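Local coordinates for protein eukaryotic translation initiation factor 4 gamma 5 (Trypanosoma cruzi, PDB 6OZU) that probably serves as a scaffold in translation initiation, its MIF4G domain being of the kind that docks the RNA helicase eIF4A in other eIF4G proteins, at residues Ile61-Pro64 with Tyr65-Lys68; Ala102-Ala105 with Gln106-Leu109; Leu126-Ala129 with Gly130-Ala134; Ile136-Leu139 with Gly140-Thr144. All coordinates share one frame; numbering follows the deposited sequence.

Interaction 1 (Ile61-Pro64 with Tyr65-Lys68); sequences IFVP and YYVK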
ATOM      1  N   ILE A  61       7.495  -8.933   6.258  1.00 83.12           N
ATOM      2  CA  ILE A  61       7.620 -10.275   5.658  1.00 83.46           C
ATOM      3  C   ILE A  61       6.260 -11.005   5.516  1.00 86.65           C
ATOM      4  O   ILE A  61       6.020 -11.636   4.479  1.00 86.37           O
ATOM      5  CB  ILE A  61       8.660 -11.179   6.406  1.00 87.66           C
ATOM      6  CG1 ILE A  61       9.397 -10.450   7.572  1.00 87.47           C
ATOM      7  CG2 ILE A  61       9.647 -11.800   5.424  1.00 88.59           C
ATOM      8  CD1 ILE A  61       8.732 -10.567   8.970  1.00 91.64           C
ATOM      9  N   PHE A  62       5.410 -10.965   6.583  1.00 81.79           N
ATOM     10  CA  PHE A  62       4.085 -11.599   6.634  1.00 81.58           C
ATOM     11  C   PHE A  62       2.969 -10.743   6.008  1.00 80.18           C
ATOM     12  O   PHE A  62       1.872 -11.256   5.794  1.00 79.80           O
ATOM     13  CB  PHE A  62       3.664 -11.963   8.075  1.00 85.38           C
ATOM     14  CG  PHE A  62       4.718 -12.292   9.107  1.00 88.84           C
ATOM     15  CD1 PHE A  62       5.738 -13.198   8.825  1.00 93.13           C
ATOM     16  CD2 PHE A  62       4.623 -11.789  10.403  1.00 92.09           C
ATOM     17  CE1 PHE A  62       6.709 -13.499   9.781  1.00 95.31           C
ATOM     18  CE2 PHE A  62       5.578 -12.114  11.371  1.00 96.24           C
ATOM     19  CZ  PHE A  62       6.621 -12.958  11.050  1.00 95.24           C
ATOM     20  N   VAL A  63       3.234  -9.451   5.735  1.00 72.63           N
ATOM     21  CA  VAL A  63       2.255  -8.524   5.177  1.00 71.11           C
ATOM     22  C   VAL A  63       1.689  -9.050   3.822  1.00 75.56           C
ATOM     23  O   VAL A  63       0.460  -8.996   3.675  1.00 75.12           O
ATOM     24  CB  VAL A  63       2.740  -7.049   5.133  1.00 73.07           C
ATOM     25  CG1 VAL A  63       1.715  -6.143   4.455  1.00 72.28           C
ATOM     26  CG2 VAL A  63       3.003  -6.540   6.545  1.00 72.93           C
ATOM     27  N   PRO A  64       2.477  -9.662   2.884  1.00 71.71           N
ATOM     28  CA  PRO A  64       1.850 -10.198   1.656  1.00 70.79           C
ATOM     29  C   PRO A  64       0.830 -11.295   1.957  1.00 73.82           C
ATOM     30  O   PRO A  64      -0.112 -11.461   1.188  1.00 73.68           O
ATOM     31  CB  PRO A  64       3.030 -10.763   0.858  1.00 72.75           C
ATOM     32  CG  PRO A  64       4.239 -10.130   1.420  1.00 76.67           C
ATOM     33  CD  PRO A  64       3.942  -9.864   2.859  1.00 72.85           C
ATOM     34  N   TYR A  65       1.011 -12.028   3.083  1.00 69.96           N
ATOM     35  CA  TYR A  65       0.097 -13.099   3.487  1.00 70.50           C
ATOM     36  C   TYR A  65      -1.206 -12.551   4.037  1.00 72.31           C
ATOM     37  O   TYR A  65      -2.242 -13.157   3.793  1.00 72.40           O
ATOM     38  CB  TYR A  65       0.749 -14.090   4.471  1.00 73.22           C
ATOM     39  CG  TYR A  65       1.989 -14.738   3.907  1.00 76.55           C
ATOM     40  CD1 TYR A  65       1.900 -15.737   2.938  1.00 79.88           C
ATOM     41  CD2 TYR A  65       3.259 -14.319   4.300  1.00 77.06           C
ATOM     42  CE1 TYR A  65       3.044 -16.310   2.384  1.00 82.50           C
ATOM     43  CE2 TYR A  65       4.410 -14.888   3.759  1.00 78.50           C
ATOM     44  CZ  TYR A  65       4.298 -15.889   2.806  1.00 89.70           C
ATOM     45  OH  TYR A  65       5.429 -16.444   2.263  1.00 92.38           O
ATOM     46  N   TYR A  66      -1.153 -11.418   4.787  1.00 66.88           N
ATOM     47  CA  TYR A  66      -2.313 -10.729   5.358  1.00 66.02           C
ATOM     48  C   TYR A  66      -3.167 -10.231   4.216  1.00 66.08           C
ATOM     49  O   TYR A  66      -4.390 -10.411   4.226  1.00 66.17           O
ATOM     50  CB  TYR A  66      -1.899  -9.512   6.209  1.00 66.92           C
ATOM     51  CG  TYR A  66      -0.982  -9.801   7.369  1.00 71.06           C
ATOM     52  CD1 TYR A  66      -1.006 -11.035   8.015  1.00 75.34           C
ATOM     53  CD2 TYR A  66      -0.110  -8.832   7.846  1.00 71.82           C
ATOM     54  CE1 TYR A  66      -0.174 -11.299   9.102  1.00 77.59           C
ATOM     55  CE2 TYR A  66       0.765  -9.102   8.897  1.00 74.07           C
ATOM     56  CZ  TYR A  66       0.715 -10.330   9.536  1.00 85.52           C
ATOM     57  OH  TYR A  66       1.555 -10.589  10.591  1.00 91.70           O
ATOM     58  N   VAL A  67      -2.499  -9.608   3.229  1.00 58.53           N
ATOM     59  CA  VAL A  67      -3.078  -9.048   2.018  1.00 56.40           C
ATOM     60  C   VAL A  67      -3.683 -10.183   1.154  1.00 61.33           C
ATOM     61  O   VAL A  67      -4.776 -10.008   0.618  1.00 62.94           O
ATOM     62  CB  VAL A  67      -2.030  -8.138   1.312  1.00 58.26           C
ATOM     63  CG1 VAL A  67      -2.414  -7.819  -0.108  1.00 57.76           C
ATOM     64  CG2 VAL A  67      -1.823  -6.841   2.085  1.00 57.12           C
ATOM     65  N   LYS A  68      -3.037 -11.375   1.115  1.00 57.22           N
ATOM     66  CA  LYS A  68      -3.547 -12.555   0.394  1.00 57.18           C
ATOM     67  C   LYS A  68      -4.801 -13.167   1.053  1.00 61.97           C
ATOM     68  O   LYS A  68      -5.584 -13.836   0.369  1.00 63.29           O
ATOM     69  CB  LYS A  68      -2.454 -13.610   0.210  1.00 59.53           C
ATOM     70  CG  LYS A  68      -1.532 -13.315  -0.961  1.00 63.91           C
ATOM     71  CD  LYS A  68      -0.397 -14.323  -1.062  1.00 69.88           C
ATOM     72  CE  LYS A  68       0.657 -13.881  -2.033  1.00 65.72           C
ATOM     73  NZ  LYS A  68       1.358 -12.666  -1.568  1.00 71.59           N
TER
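Tyr66 lays its ring beneath the carbonyl of Phe62, with Phe62 O 3.5 Å above the ring plane and over its centre. The same oxygen is held by the backbone amide of Tyr66 at 3.2 Å (N to O) and, weakly, by that of Tyr65, while the aromatic face closes it from another side. The ring reaches this place because CG of Tyr66 stands beside its own backbone N (chi1 -59°), which sends the side chain back along the helix. Tyr66 and Phe62 then run alongside each other in the same direction, and Tyr66 OH meets the edge of the Phe62 ring, 3.3 Å from CD2. Beyond the ring, that hydroxyl is hydrogen-bonded to Lys53 NZ. Tyr65 offers an edge instead: CA of Phe62 lies in the plane of its ring, 3.7 Å from CD2.

One turn on, Val67 N bonds to Val63 O in a nearly straight line (170° at the hydrogen). Lys68 N bonds to Pro64 O at 2.9 Å, and the lysine chain bends at its last torsion; its NZ is hydrogen-bonded to His145 NE2 and bonds only weakly to Pro64 O. This part of helix 63-76 presses Val63, Pro64 and Val67 on helix 118-144, while Tyr65 and Lys68 touch Leu23 of helix 23-31.

Interaction 2 (Ala102-Ala105 with Gln106-Leu109); sequences AEEA and QAQL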
ATOM      1  N   ALA A 102      -1.031   8.595   7.237  1.00 45.21           N
ATOM      2  CA  ALA A 102       0.332   8.647   6.728  1.00 41.77           C
ATOM      3  C   ALA A 102       0.655  10.027   6.144  1.00 44.89           C
ATOM      4  O   ALA A 102       1.699  10.562   6.477  1.00 44.64           O
ATOM      5  CB  ALA A 102       0.564   7.544   5.716  1.00 41.06           C
ATOM      6  N   GLU A 103      -0.277  10.651   5.379  1.00 42.55           N
ATOM      7  CA  GLU A 103      -0.102  11.994   4.815  1.00 44.04           C
ATOM      8  C   GLU A 103       0.042  13.063   5.909  1.00 51.50           C
ATOM      9  O   GLU A 103       1.011  13.821   5.896  1.00 52.71           O
ATOM     10  CB  GLU A 103      -1.265  12.351   3.872  1.00 46.49           C
ATOM     11  CG  GLU A 103      -1.085  13.693   3.178  1.00 53.70           C
ATOM     12  CD  GLU A 103      -2.206  14.141   2.265  1.00 73.59           C
ATOM     13  OE1 GLU A 103      -3.204  13.399   2.120  1.00 62.52           O
ATOM     14  OE2 GLU A 103      -2.083  15.245   1.689  1.00 74.47           O
ATOM     15  N   GLU A 104      -0.921  13.120   6.841  1.00 49.02           N
ATOM     16  CA  GLU A 104      -0.955  14.056   7.964  1.00 50.83           C
ATOM     17  C   GLU A 104       0.216  13.890   8.947  1.00 53.68           C
ATOM     18  O   GLU A 104       0.657  14.890   9.513  1.00 53.98           O
ATOM     19  CB  GLU A 104      -2.315  13.995   8.693  1.00 54.04           C
ATOM     20  CG  GLU A 104      -2.617  15.182   9.602  1.00 71.30           C
ATOM     21  CD  GLU A 104      -2.434  16.585   9.047  1.00102.99           C
ATOM     22  OE1 GLU A 104      -2.854  16.846   7.895  1.00107.38           O
ATOM     23  OE2 GLU A 104      -1.881  17.434   9.781  1.00 96.53           O
ATOM     24  N   ALA A 105       0.728  12.649   9.132  1.00 47.94           N
ATOM     25  CA  ALA A 105       1.865  12.358  10.000  1.00 47.32           C
ATOM     26  C   ALA A 105       3.133  13.003   9.416  1.00 52.17           C
ATOM     27  O   ALA A 105       3.927  13.574  10.163  1.00 51.92           O
ATOM     28  CB  ALA A 105       2.041  10.854  10.131  1.00 47.32           C
ATOM     29  N   GLN A 106       3.282  12.948   8.072  1.00 48.67           N
ATOM     30  CA  GLN A 106       4.356  13.553   7.285  1.00 47.10           C
ATOM     31  C   GLN A 106       4.296  15.088   7.436  1.00 53.74           C
ATOM     32  O   GLN A 106       5.326  15.713   7.721  1.00 55.04           O
ATOM     33  CB  GLN A 106       4.212  13.143   5.802  1.00 46.82           C
ATOM     34  CG  GLN A 106       5.332  13.610   4.886  1.00 53.83           C
ATOM     35  CD  GLN A 106       6.651  12.927   5.195  1.00 82.94           C
ATOM     36  OE1 GLN A 106       6.756  11.684   5.230  1.00 76.51           O
ATOM     37  NE2 GLN A 106       7.691  13.730   5.426  1.00 77.35           N
ATOM     38  N   ALA A 107       3.091  15.675   7.247  1.00 50.29           N
ATOM     39  CA  ALA A 107       2.797  17.114   7.366  1.00 51.53           C
ATOM     40  C   ALA A 107       3.091  17.633   8.772  1.00 59.34           C
ATOM     41  O   ALA A 107       3.667  18.712   8.911  1.00 59.65           O
ATOM     42  CB  ALA A 107       1.347  17.380   7.011  1.00 52.88           C
ATOM     43  N   GLN A 108       2.705  16.851   9.809  1.00 57.81           N
ATOM     44  CA  GLN A 108       2.934  17.150  11.213  1.00 59.97           C
ATOM     45  C   GLN A 108       4.436  17.201  11.496  1.00 66.59           C
ATOM     46  O   GLN A 108       4.898  18.211  12.022  1.00 68.70           O
ATOM     47  CB  GLN A 108       2.244  16.109  12.098  1.00 61.87           C
ATOM     48  CG  GLN A 108       1.337  16.698  13.164  1.00 78.44           C
ATOM     49  CD  GLN A 108       0.360  15.698  13.748  1.00 99.58           C
ATOM     50  OE1 GLN A 108       0.314  14.514  13.363  1.00 97.62           O
ATOM     51  NE2 GLN A 108      -0.456  16.158  14.694  1.00 83.46           N
ATOM     52  N   LEU A 109       5.201  16.156  11.091  1.00 62.59           N
ATOM     53  CA  LEU A 109       6.658  16.076  11.262  1.00 62.20           C
ATOM     54  C   LEU A 109       7.356  17.326  10.757  1.00 67.02           C
ATOM     55  O   LEU A 109       8.125  17.933  11.504  1.00 68.23           O
ATOM     56  CB  LEU A 109       7.249  14.825  10.564  1.00 60.52           C
ATOM     57  CG  LEU A 109       8.777  14.637  10.673  1.00 63.60           C
ATOM     58  CD1 LEU A 109       9.160  13.866  11.929  1.00 63.80           C
ATOM     59  CD2 LEU A 109       9.319  13.967   9.444  1.00 64.63           C
TER
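Gln106 has its CG swung away from the backbone N (chi1 -175°) and then bends at chi2 (68°), a shape that leaves only its CB against the preceding turn, 3.3 Å from Glu103 O, while the amide leads off toward the neighbouring helices. In Gln108 the first torsion is unusual (-128°) and the chain is extended beyond CG; its CB rests 3.3 Å from Glu104 O. Ala107 adds a methyl, its CB 3.6 Å from the same Glu104 O. Side chains here therefore meet carbonyl oxygens more than one another.

The frame is regular alpha-helix, part of helix 82-112 in the all-helical MIF4G domain, a fold of HEAT-like helical hairpins. Four i to i+4 bonds span it, of which Gln108 N to Glu104 O is 2.9 Å and Leu109 N to Ala105 O is 3.0 Å.

Both acidic groups form salt bridges with arginines: Glu104 with Arg111 further along this helix, and Glu103 with Arg166. On the inner side Ala105, Gln106 and Leu109 pack on Phe128 of helix 118-144, and Gln106 also touches Trp159 of helix 150-162.

Interaction 3 (Leu126-Ala129 with Gly130-Ala134); sequences LIFA and GKQKA. With SO4 (sulfate ion), chain I.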
ATOM      1  N   LEU A 126      14.775  10.490  10.205  1.00 45.38           N
ATOM      2  CA  LEU A 126      15.177   9.077  10.159  1.00 44.25           C
ATOM      3  C   LEU A 126      14.254   8.210  11.015  1.00 49.10           C
ATOM      4  O   LEU A 126      13.858   7.123  10.577  1.00 50.29           O
ATOM      5  CB  LEU A 126      16.651   8.907  10.568  1.00 44.31           C
ATOM      6  CG  LEU A 126      17.203   7.464  10.705  1.00 49.76           C
ATOM      7  CD1 LEU A 126      17.284   6.741   9.367  1.00 49.52           C
ATOM      8  CD2 LEU A 126      18.556   7.477  11.320  1.00 51.26           C
ATOM      9  N   ILE A 127      13.891   8.700  12.225  1.00 44.48           N
ATOM     10  CA  ILE A 127      12.987   8.012  13.149  1.00 44.07           C
ATOM     11  C   ILE A 127      11.620   7.843  12.481  1.00 47.25           C
ATOM     12  O   ILE A 127      11.010   6.774  12.580  1.00 48.66           O
ATOM     13  CB  ILE A 127      12.894   8.780  14.510  1.00 47.74           C
ATOM     14  CG1 ILE A 127      14.254   8.765  15.254  1.00 48.39           C
ATOM     15  CG2 ILE A 127      11.765   8.225  15.410  1.00 44.81           C
ATOM     16  CD1 ILE A 127      14.388   9.846  16.366  1.00 53.60           C
ATOM     17  N   PHE A 128      11.156   8.896  11.794  1.00 41.74           N
ATOM     18  CA  PHE A 128       9.879   8.893  11.105  1.00 41.79           C
ATOM     19  C   PHE A 128       9.858   7.945   9.924  1.00 47.31           C
ATOM     20  O   PHE A 128       8.902   7.195   9.778  1.00 49.58           O
ATOM     21  CB  PHE A 128       9.452  10.314  10.710  1.00 43.77           C
ATOM     22  CG  PHE A 128       8.056  10.375  10.127  1.00 45.78           C
ATOM     23  CD1 PHE A 128       6.938  10.253  10.942  1.00 48.87           C
ATOM     24  CD2 PHE A 128       7.863  10.518   8.755  1.00 47.75           C
ATOM     25  CE1 PHE A 128       5.656  10.264  10.395  1.00 50.15           C
ATOM     26  CE2 PHE A 128       6.582  10.544   8.211  1.00 49.94           C
ATOM     27  CZ  PHE A 128       5.491  10.422   9.032  1.00 50.02           C
ATOM     28  N   ALA A 129      10.912   7.967   9.095  1.00 43.47           N
ATOM     29  CA  ALA A 129      11.073   7.128   7.904  1.00 41.45           C
ATOM     30  C   ALA A 129      10.850   5.634   8.213  1.00 43.99           C
ATOM     31  O   ALA A 129      10.212   4.937   7.413  1.00 43.48           O
ATOM     32  CB  ALA A 129      12.444   7.352   7.314  1.00 41.51           C
ATOM     33  N   GLY A 130      11.344   5.184   9.376  1.00 39.35           N
ATOM     34  CA  GLY A 130      11.234   3.807   9.854  1.00 39.19           C
ATOM     35  C   GLY A 130       9.808   3.370  10.119  1.00 45.83           C
ATOM     36  O   GLY A 130       9.470   2.178  10.019  1.00 45.59           O
ATOM     37  N   LYS A 131       8.954   4.356  10.455  1.00 44.47           N
ATOM     38  CA  LYS A 131       7.529   4.175  10.696  1.00 45.40           C
ATOM     39  C   LYS A 131       6.762   4.349   9.385  1.00 47.73           C
ATOM     40  O   LYS A 131       5.881   3.543   9.090  1.00 49.28           O
ATOM     41  CB  LYS A 131       7.028   5.154  11.785  1.00 50.26           C
ATOM     42  CG  LYS A 131       7.585   4.831  13.198  1.00 67.45           C
ATOM     43  CD  LYS A 131       7.205   5.869  14.281  1.00 76.43           C
ATOM     44  CE  LYS A 131       8.397   6.411  15.055  1.00 78.93           C
ATOM     45  NZ  LYS A 131       8.756   5.578  16.249  1.00 82.15           N
ATOM     46  N   GLN A 132       7.139   5.352   8.577  1.00 41.92           N
ATOM     47  CA  GLN A 132       6.517   5.631   7.294  1.00 41.03           C
ATOM     48  C   GLN A 132       6.712   4.518   6.257  1.00 48.60           C
ATOM     49  O   GLN A 132       5.793   4.299   5.467  1.00 50.32           O
ATOM     50  CB  GLN A 132       6.959   6.996   6.744  1.00 41.56           C
ATOM     51  CG  GLN A 132       6.026   7.591   5.663  1.00 50.97           C
ATOM     52  CD  GLN A 132       4.650   8.012   6.171  1.00 57.52           C
ATOM     53  OE1 GLN A 132       3.877   7.217   6.720  1.00 55.35           O
ATOM     54  NE2 GLN A 132       4.295   9.270   5.974  1.00 43.87           N
ATOM     55  N   LYS A 133       7.870   3.803   6.254  1.00 45.53           N
ATOM     56  CA  LYS A 133       8.125   2.710   5.301  1.00 44.98           C
ATOM     57  C   LYS A 133       7.082   1.580   5.393  1.00 50.12           C
ATOM     58  O   LYS A 133       6.696   1.045   4.354  1.00 50.09           O
ATOM     59  CB  LYS A 133       9.566   2.163   5.378  1.00 47.65           C
ATOM     60  CG  LYS A 133       9.966   1.526   6.698  1.00 59.82           C
ATOM     61  CD  LYS A 133      10.958   0.391   6.529  1.00 60.17           C
ATOM     62  CE  LYS A 133      10.984  -0.434   7.799  1.00 78.53           C
ATOM     63  NZ  LYS A 133      12.167  -1.322   7.818  1.00 99.86           N
ATOM     64  N   ALA A 134       6.583   1.272   6.619  1.00 48.16           N
ATOM     65  CA  ALA A 134       5.519   0.280   6.893  1.00 48.67           C
ATOM     66  C   ALA A 134       4.235   0.600   6.129  1.00 50.07           C
ATOM     67  O   ALA A 134       3.586  -0.330   5.645  1.00 50.27           O
ATOM     68  CB  ALA A 134       5.222   0.220   8.375  1.00 50.92           C
TER
HETATM   69  S   SO4 I 407      11.780  -4.048   9.658  1.00159.21           S
HETATM   70  O1  SO4 I 407      10.773  -3.743   8.645  1.00158.46           O
HETATM   71  O2  SO4 I 407      11.177  -4.828  10.736  1.00160.34           O
HETATM   72  O3  SO4 I 407      12.317  -2.793  10.195  1.00158.65           O
HETATM   73  O4  SO4 I 407      12.867  -4.836   9.074  1.00159.40           O
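Within the middle of helix 118-144, one of the long helices of the all-helical MIF4G domain, Phe128 and Gln132 form an i to i+4 aromatic-amide pair facing helix 82-112. The two side chains run side by side in the same direction, each with CG anti to its N (chi1 -174° for Phe128). Gln132 NE2 comes 3.4 Å from CE2 of Phe128, approaching obliquely, with ring and amide planes 71° apart. What fixes the amide is a hydrogen bond from NE2 to the backbone oxygen of Ala102 in helix 82-112, so the ring and its polar neighbour serve the same helix-helix interface.

The carbonyl of Phe128 takes two amides. Gln132 N lies nearly in line with the C=O at 2.8 Å from Phe128 O, the usual helical bond, whereas Lys131 N, 2.9 Å from that oxygen, sits well above the carbonyl plane. The preceding bond, Gly130 N to Leu126 O, is weak, which together is consistent with a slight local irregularity of the helix.

On the exposed flank Lys131 folds back beside Ile127, its CE 3.8 Å from Ile127 CG2. Ala129 and Leu126 instead touch Tyr174 of helix 173-186. Lys133 leads away from the helix, its chain bent at chi2 (148°), to a sulfate ion, probably from the crystallisation liquor, and its NZ donates to sulfate O3 at 2.8 Å and, weakly, to O1 at 2.9 Å.

Interaction 4 (Ile136-Leu139 with Gly140-Thr144); sequences INFL and GLLFT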
ATOM      1  N   ILE A 136       4.011   2.694   3.225  1.00 45.14           N
ATOM      2  CA  ILE A 136       4.410   2.632   1.812  1.00 43.93           C
ATOM      3  C   ILE A 136       4.531   1.169   1.365  1.00 42.66           C
ATOM      4  O   ILE A 136       3.999   0.833   0.310  1.00 42.29           O
ATOM      5  CB  ILE A 136       5.679   3.482   1.525  1.00 47.40           C
ATOM      6  CG1 ILE A 136       5.579   4.916   2.124  1.00 46.73           C
ATOM      7  CG2 ILE A 136       5.986   3.530   0.014  1.00 51.05           C
ATOM      8  CD1 ILE A 136       4.435   5.874   1.561  1.00 53.33           C
ATOM      9  N   ASN A 137       5.120   0.293   2.192  1.00 37.92           N
ATOM     10  CA  ASN A 137       5.176  -1.145   1.877  1.00 39.87           C
ATOM     11  C   ASN A 137       3.738  -1.691   1.704  1.00 43.92           C
ATOM     12  O   ASN A 137       3.396  -2.234   0.641  1.00 43.31           O
ATOM     13  CB  ASN A 137       5.944  -1.946   2.957  1.00 45.28           C
ATOM     14  CG  ASN A 137       6.061  -3.435   2.667  1.00 75.50           C
ATOM     15  OD1 ASN A 137       6.325  -3.861   1.534  1.00 60.19           O
ATOM     16  ND2 ASN A 137       5.865  -4.262   3.688  1.00 71.85           N
ATOM     17  N   PHE A 138       2.885  -1.448   2.710  1.00 39.78           N
ATOM     18  CA  PHE A 138       1.490  -1.847   2.688  1.00 39.35           C
ATOM     19  C   PHE A 138       0.766  -1.342   1.417  1.00 45.36           C
ATOM     20  O   PHE A 138       0.112  -2.156   0.753  1.00 45.48           O
ATOM     21  CB  PHE A 138       0.803  -1.402   3.966  1.00 41.05           C
ATOM     22  CG  PHE A 138      -0.620  -1.890   4.155  1.00 43.22           C
ATOM     23  CD1 PHE A 138      -0.985  -3.188   3.801  1.00 46.94           C
ATOM     24  CD2 PHE A 138      -1.571  -1.080   4.747  1.00 43.99           C
ATOM     25  CE1 PHE A 138      -2.280  -3.655   4.018  1.00 47.67           C
ATOM     26  CE2 PHE A 138      -2.858  -1.556   4.978  1.00 48.41           C
ATOM     27  CZ  PHE A 138      -3.208  -2.837   4.603  1.00 46.82           C
ATOM     28  N   LEU A 139       0.941  -0.045   1.036  1.00 41.41           N
ATOM     29  CA  LEU A 139       0.340   0.525  -0.182  1.00 41.30           C
ATOM     30  C   LEU A 139       0.697  -0.298  -1.439  1.00 47.95           C
ATOM     31  O   LEU A 139      -0.183  -0.561  -2.265  1.00 49.21           O
ATOM     32  CB  LEU A 139       0.746   2.006  -0.374  1.00 40.07           C
ATOM     33  CG  LEU A 139       0.106   2.744  -1.578  1.00 42.53           C
ATOM     34  CD1 LEU A 139      -1.371   3.102  -1.320  1.00 42.51           C
ATOM     35  CD2 LEU A 139       0.881   3.991  -1.923  1.00 43.27           C
ATOM     36  N   GLY A 140       1.970  -0.710  -1.537  1.00 44.35           N
ATOM     37  CA  GLY A 140       2.503  -1.534  -2.620  1.00 43.56           C
ATOM     38  C   GLY A 140       1.890  -2.916  -2.682  1.00 45.76           C
ATOM     39  O   GLY A 140       1.468  -3.364  -3.746  1.00 44.62           O
ATOM     40  N   LEU A 141       1.808  -3.590  -1.539  1.00 42.37           N
ATOM     41  CA  LEU A 141       1.172  -4.908  -1.445  1.00 43.44           C
ATOM     42  C   LEU A 141      -0.342  -4.883  -1.724  1.00 49.99           C
ATOM     43  O   LEU A 141      -0.867  -5.820  -2.346  1.00 51.33           O
ATOM     44  CB  LEU A 141       1.446  -5.520  -0.085  1.00 43.78           C
ATOM     45  CG  LEU A 141       2.905  -5.834   0.153  1.00 46.80           C
ATOM     46  CD1 LEU A 141       3.219  -5.807   1.580  1.00 47.26           C
ATOM     47  CD2 LEU A 141       3.288  -7.126  -0.473  1.00 46.70           C
ATOM     48  N   LEU A 142      -1.043  -3.811  -1.297  1.00 45.36           N
ATOM     49  CA  LEU A 142      -2.480  -3.690  -1.563  1.00 44.29           C
ATOM     50  C   LEU A 142      -2.668  -3.506  -3.062  1.00 51.33           C
ATOM     51  O   LEU A 142      -3.568  -4.104  -3.643  1.00 54.16           O
ATOM     52  CB  LEU A 142      -3.116  -2.500  -0.818  1.00 43.36           C
ATOM     53  CG  LEU A 142      -3.314  -2.583   0.695  1.00 46.11           C
ATOM     54  CD1 LEU A 142      -3.618  -1.216   1.263  1.00 44.95           C
ATOM     55  CD2 LEU A 142      -4.458  -3.525   1.067  1.00 46.12           C
ATOM     56  N   PHE A 143      -1.805  -2.695  -3.686  1.00 48.34           N
ATOM     57  CA  PHE A 143      -1.833  -2.401  -5.123  1.00 49.15           C
ATOM     58  C   PHE A 143      -1.545  -3.620  -6.015  1.00 53.97           C
ATOM     59  O   PHE A 143      -2.286  -3.864  -6.958  1.00 55.74           O
ATOM     60  CB  PHE A 143      -0.894  -1.231  -5.460  1.00 50.52           C
ATOM     61  CG  PHE A 143      -1.028  -0.738  -6.869  1.00 52.82           C
ATOM     62  CD1 PHE A 143      -2.216  -0.155  -7.307  1.00 57.22           C
ATOM     63  CD2 PHE A 143       0.019  -0.891  -7.776  1.00 55.31           C
ATOM     64  CE1 PHE A 143      -2.343   0.302  -8.608  1.00 58.31           C
ATOM     65  CE2 PHE A 143      -0.113  -0.450  -9.084  1.00 58.29           C
ATOM     66  CZ  PHE A 143      -1.293   0.154  -9.487  1.00 56.49           C
ATOM     67  N   THR A 144      -0.502  -4.390  -5.706  1.00 50.83           N
ATOM     68  CA  THR A 144      -0.124  -5.597  -6.456  1.00 51.60           C
ATOM     69  C   THR A 144      -1.172  -6.729  -6.337  1.00 59.44           C
ATOM     70  O   THR A 144      -1.221  -7.617  -7.192  1.00 60.80           O
ATOM     71  CB  THR A 144       1.282  -6.052  -6.062  1.00 54.20           C
ATOM     72  OG1 THR A 144       1.307  -6.299  -4.665  1.00 54.51           O
ATOM     73  CG2 THR A 144       2.371  -5.034  -6.436  1.00 48.68           C
TER
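Leu142 sits over the face of the Phe138 ring, and this is the tight half of the contact. Its CD1 methyl lies 3.7 Å from the ring centroid and only 11° off the ring normal, a CH-pi contact made almost straight down onto the middle of the ring. The branch point follows close behind, with Leu142 CG 3.6 Å from Phe138 CE1, and CD2 covers the ring rim near CE1 and CZ. Different first torsions bring the two together: Phe138 has CG anti to its backbone N (chi1 -173°), leaning forward along the helix, whereas Leu142 holds CG beside its N (chi1 -72°) and leans back to meet it. The backbones are joined as well, Leu142 N donating to Phe138 O at 2.9 Å.

The pair Asn137 and Leu141, turned toward a less buried side, is looser. Here a single methyl, Leu141 CD1, lies 3.7 Å from Asn137 OD1 and at a like distance from ND2, a van der Waals contact beside the amide with no bond between the side chains. Both residues remain partly exposed, and a glycerol lies near Asn137. Their backbones are nevertheless joined by a good helical bond, Leu141 N to Asn137 O at 3.0 Å.

Around this last part of helix 118-144, helix 63-76 packs on Phe138 and Leu141, and Phe51 of helix 40-53 meets the Phe138 ring edge-to-face. Leu139 and Phe143 reach helix 150-162, while Phe99 of helix 82-112 touches Phe138, Leu139 and Leu142.

Helix 118-144 ties the four contacts together. Interactions 3 and 4 follow one another along it, their centres about 15 Å apart; both pack on helix 82-112, and interaction 4 also on helix 63-76. Interaction 4, about 3 Å from the centre of the chain, meets interaction 1 directly: Pro64 CG lies 3.7 Å from Leu141 CD2, and Val67 CG2 lies 3.8 Å from Phe138 CE1. The Gln132-Ala102 bond (NE2 to O, 2.9 Å) joins interactions 2 and 3. Interactions 1 and 2 lie on opposite sides of the chain's centre, about 25 Å between centres. Sulfate, probably from the crystallisation liquor, lies at Lys133 of interaction 3 and about 4 Å from the Gln106 side chain of interaction 2.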